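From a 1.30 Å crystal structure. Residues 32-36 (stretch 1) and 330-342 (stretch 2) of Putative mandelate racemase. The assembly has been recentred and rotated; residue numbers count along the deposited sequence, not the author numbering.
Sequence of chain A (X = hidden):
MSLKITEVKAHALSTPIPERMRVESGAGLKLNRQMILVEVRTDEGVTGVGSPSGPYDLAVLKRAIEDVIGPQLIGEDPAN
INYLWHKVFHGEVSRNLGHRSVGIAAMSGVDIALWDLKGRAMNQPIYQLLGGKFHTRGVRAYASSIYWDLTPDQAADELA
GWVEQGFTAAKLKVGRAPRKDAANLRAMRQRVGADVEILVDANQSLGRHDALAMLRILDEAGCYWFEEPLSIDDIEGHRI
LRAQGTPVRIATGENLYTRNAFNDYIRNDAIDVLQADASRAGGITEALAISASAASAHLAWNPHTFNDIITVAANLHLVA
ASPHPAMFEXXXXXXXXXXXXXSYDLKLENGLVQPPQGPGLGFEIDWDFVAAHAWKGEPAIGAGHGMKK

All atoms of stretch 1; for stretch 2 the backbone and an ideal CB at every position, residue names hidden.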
# COMPACT_ATOMS: atom_id res chain seq x y z
N ASN A 32 18.85 12.54 -6.59
CA ASN A 32 19.85 11.48 -6.77
C ASN A 32 19.14 10.26 -7.31
O ASN A 32 18.05 9.95 -6.83
CB ASN A 32 20.55 11.13 -5.45
CG ASN A 32 21.36 12.28 -4.90
OD1 ASN A 32 22.51 12.49 -5.30
ND2 ASN A 32 20.77 13.02 -3.97
N ARG A 33 19.71 9.60 -8.31
CA ARG A 33 19.12 8.36 -8.80
C ARG A 33 19.58 7.20 -7.92
O ARG A 33 20.78 6.92 -7.80
CB ARG A 33 19.46 8.12 -10.28
CG ARG A 33 18.95 9.24 -11.23
CD ARG A 33 17.45 9.57 -11.05
NE ARG A 33 16.59 8.42 -11.35
CZ ARG A 33 16.15 8.11 -12.56
NH1 ARG A 33 16.44 8.85 -13.62
NH2 ARG A 33 15.38 7.04 -12.71
N GLN A 34 18.62 6.55 -7.28
CA GLN A 34 18.91 5.54 -6.28
C GLN A 34 18.25 4.22 -6.62
O GLN A 34 17.34 4.15 -7.46
CB GLN A 34 18.42 6.01 -4.91
CG GLN A 34 18.99 7.37 -4.50
CD GLN A 34 18.69 7.76 -3.07
OE1 GLN A 34 17.67 7.37 -2.49
NE2 GLN A 34 19.57 8.55 -2.48
N MET A 35 18.69 3.17 -5.94
CA MET A 35 18.06 1.86 -6.06
C MET A 35 18.52 0.97 -4.93
O MET A 35 19.50 1.26 -4.24
CB MET A 35 18.45 1.18 -7.38
CG MET A 35 19.91 0.73 -7.43
SD MET A 35 20.38 -0.04 -8.99
CE MET A 35 19.44 -1.57 -8.88
N ILE A 36 17.76 -0.10 -4.73
CA ILE A 36 18.25 -1.27 -4.02
C ILE A 36 18.64 -2.32 -5.05
O ILE A 36 17.84 -2.65 -5.93
CB ILE A 36 17.16 -1.88 -3.13
CG1 ILE A 36 16.87 -1.00 -1.92
CG2 ILE A 36 17.55 -3.30 -2.69
CD1 ILE A 36 18.00 -0.97 -0.89
N UNK A 330 12.11 3.82 -22.08
CA UNK A 330 13.56 3.89 -21.90
C UNK A 330 13.98 5.24 -21.33
O UNK A 330 13.94 6.26 -22.02
CB UNK A 330 14.27 3.64 -23.23
N UNK A 331 14.40 5.23 -20.07
CA UNK A 331 14.87 6.42 -19.35
C UNK A 331 16.07 7.04 -20.06
O UNK A 331 17.13 6.42 -20.14
CB UNK A 331 15.24 6.07 -17.91
N UNK A 332 15.89 8.28 -20.55
CA UNK A 332 16.99 9.00 -21.22
C UNK A 332 17.53 10.16 -20.38
O UNK A 332 18.36 10.95 -20.86
CB UNK A 332 16.52 9.53 -22.57
N UNK A 333 17.07 10.27 -19.14
CA UNK A 333 17.55 11.32 -18.25
C UNK A 333 18.91 10.93 -17.67
O UNK A 333 19.37 9.80 -17.83
CB UNK A 333 16.54 11.58 -17.13
N UNK A 334 19.56 11.86 -16.98
CA UNK A 334 20.86 11.56 -16.39
C UNK A 334 20.73 10.51 -15.29
O UNK A 334 20.11 10.76 -14.26
CB UNK A 334 21.50 12.83 -15.83
N UNK A 335 21.34 9.35 -15.49
CA UNK A 335 21.16 8.24 -14.56
C UNK A 335 22.28 7.22 -14.67
O UNK A 335 22.28 6.39 -15.58
CB UNK A 335 19.81 7.56 -14.81
N UNK A 336 23.23 7.29 -13.75
CA UNK A 336 24.35 6.34 -13.76
C UNK A 336 23.89 4.90 -13.61
O UNK A 336 24.59 3.97 -14.02
CB UNK A 336 25.34 6.68 -12.64
N UNK A 337 22.71 4.69 -13.02
CA UNK A 337 22.19 3.33 -12.88
C UNK A 337 21.72 2.74 -14.21
O UNK A 337 21.47 1.53 -14.31
CB UNK A 337 21.03 3.32 -11.88
N UNK A 338 21.62 3.59 -15.24
CA UNK A 338 21.28 3.15 -16.59
C UNK A 338 22.51 2.89 -17.45
O UNK A 338 22.41 2.31 -18.54
CB UNK A 338 20.39 4.19 -17.27
N UNK A 339 23.67 3.35 -17.01
CA UNK A 339 24.86 3.29 -17.86
C UNK A 339 26.02 2.51 -17.25
O UNK A 339 26.76 1.85 -17.98
CB UNK A 339 25.33 4.71 -18.18
N UNK A 340 26.19 2.59 -15.94
CA UNK A 340 27.41 2.09 -15.31
C UNK A 340 27.24 0.91 -14.36
O UNK A 340 28.22 0.33 -13.88
CB UNK A 340 28.07 3.24 -14.54
N UNK A 341 25.99 0.54 -14.08
CA UNK A 341 25.74 -0.57 -13.17
C UNK A 341 26.00 -1.92 -13.82
O UNK A 341 26.52 -2.84 -13.18
CB UNK A 341 24.30 -0.51 -12.66
N UNK A 342 25.65 -2.04 -15.10
CA UNK A 342 25.73 -3.33 -15.78
C UNK A 342 26.21 -3.21 -17.22
O UNK A 342 26.23 -2.12 -17.79
CB UNK A 342 24.36 -4.02 -15.75

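Stretch 1 is a strand that offers stretch 2 two things: the guanidinium of Arg33, and further along the sulfur end of Met35. Gln34, between them, points away.

Position 330 has an extended backbone and a CB with nothing of stretch 1 in reach, so the contact sets no preference; it is Trp330. At 331 the CB points toward stretch 1, 5.3 Å from Arg33 NH1. A cation at that range suits a short acid, or a neutral acceptor such as Asn. The residue is Asp331, and OD2 forms a salt bridge with Arg33 at the edge of the guanidinium, 3.1 Å from NH1, with a weak bond from NH2 at 3.2 Å.

Position 332 turns out of reach and could be almost anything; it is Ile332. The ideal CB of 333 lies 4.4 Å from Arg33 NH1, leaving room for a small polar group: Ser, Thr or Asp. Thr333 fills it, buttressing the acid, since N and OG1 both bond to Asp331 OD1, at 2.9 and 2.7 Å. OG1 also lies 3.1 Å from Arg33 NH1.

At 334 the CB runs sideways and the backbone does the work, so many side chains would fit. His334 contributes its O, 3.6 Å from Arg33 CG; water 1 donates to this O (2.7 Å) and accepts from Arg33 NH1 (3.0 Å).

The CB of 335 points sideways, yet its ideal position is only 3.8 Å from Arg33 NH1, and its CA and that of Arg33 are the closest CA pair, 6.1 Å apart. A flat or short polar group could lie across the guanidinium. Asn335 does: ND2 sits over one face, 3.2 Å from Arg33 CZ. Being a donor, ND2 does not bond to the arginine but to Asp331 OD2 (3.0 Å), so both share one carboxylate oxygen, while Asn335 OD1 accepts from the backbone N of 337 at 2.9 Å.

Position 336 points sideways with no contact to satisfy; Asp336 instead pairs with 340. At 337 the backbone has helical phi/psi and the CB points toward stretch 1, 4.5 Å from Met35 SD and 5.3 Å from Arg33 CB. Leu, Ile or Met would suit. Leu337 places CD1 3.8 Å from Met35 CG and 3.6 Å from Arg33 O.

Positions 338, 339 and 340 are out of reach, as Met338, Thr339 and Arg340; the last forms a salt bridge to Asp336. At 341 the CB again points toward stretch 1, 5.4 Å from Met35 SD, calling for a branched or long apolar chain. Leu341 places CD2 3.5 Å from that SD. At 342 the ideal CB has nothing of stretch 1 within 5.5 Å, so the contact sets no preference; it is Ala342.

Stretch 2 330-342: WDITHNDLMTRLA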
# COMPACT_ATOMS: atom_id res chain seq x y z
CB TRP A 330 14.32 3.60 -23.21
CG TRP A 330 15.75 3.29 -22.91
CD1 TRP A 330 16.73 4.18 -22.57
CD2 TRP A 330 16.36 1.99 -22.87
NE1 TRP A 330 17.90 3.52 -22.32
CE2 TRP A 330 17.71 2.18 -22.51
CE3 TRP A 330 15.90 0.69 -23.13
CZ2 TRP A 330 18.61 1.11 -22.38
CZ3 TRP A 330 16.79 -0.36 -23.01
CH2 TRP A 330 18.13 -0.15 -22.63
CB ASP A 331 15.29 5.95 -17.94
CG ASP A 331 15.79 7.06 -17.02
OD1 ASP A 331 15.98 8.22 -17.43
OD2 ASP A 331 15.99 6.73 -15.82
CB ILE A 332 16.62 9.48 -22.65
CG1 ILE A 332 15.30 10.28 -22.71
CG2 ILE A 332 16.55 8.28 -23.59
CD1 ILE A 332 15.22 11.50 -21.81
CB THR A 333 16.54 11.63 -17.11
OG1 THR A 333 16.52 10.55 -16.16
CG2 THR A 333 15.14 11.82 -17.68
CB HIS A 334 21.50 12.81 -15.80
CG HIS A 334 22.87 12.57 -15.27
ND1 HIS A 334 24.01 12.92 -15.95
CD2 HIS A 334 23.28 11.94 -14.14
CE1 HIS A 334 25.07 12.55 -15.25
NE2 HIS A 334 24.65 11.95 -14.15
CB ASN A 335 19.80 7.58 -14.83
CG ASN A 335 19.45 6.53 -13.80
OD1 ASN A 335 20.26 6.18 -12.94
ND2 ASN A 335 18.22 6.02 -13.87
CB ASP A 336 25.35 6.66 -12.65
CG ASP A 336 26.09 7.96 -12.88
OD1 ASP A 336 26.16 8.44 -14.04
OD2 ASP A 336 26.61 8.50 -11.87
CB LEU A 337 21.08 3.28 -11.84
CG LEU A 337 21.47 3.80 -10.46
CD1 LEU A 337 20.24 3.87 -9.57
CD2 LEU A 337 22.58 2.96 -9.81
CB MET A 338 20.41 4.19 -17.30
CG MET A 338 18.97 4.21 -16.83
SD MET A 338 18.05 2.71 -17.24
CE MET A 338 17.98 2.86 -19.02
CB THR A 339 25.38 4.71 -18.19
OG1 THR A 339 25.67 5.41 -16.98
CG2 THR A 339 24.36 5.50 -19.00
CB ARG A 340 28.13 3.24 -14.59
CG ARG A 340 28.72 4.27 -15.55
CD ARG A 340 29.12 5.55 -14.83
NE ARG A 340 30.11 5.32 -13.79
CZ ARG A 340 30.44 6.21 -12.86
NH1 ARG A 340 29.86 7.40 -12.84
NH2 ARG A 340 31.34 5.91 -11.94
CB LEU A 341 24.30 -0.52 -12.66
CG LEU A 341 23.88 -1.66 -11.73
CD1 LEU A 341 24.74 -1.69 -10.47
CD2 LEU A 341 22.41 -1.55 -11.38
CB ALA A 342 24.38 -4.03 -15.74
O HOH W 1 17.57 11.60 -13.82
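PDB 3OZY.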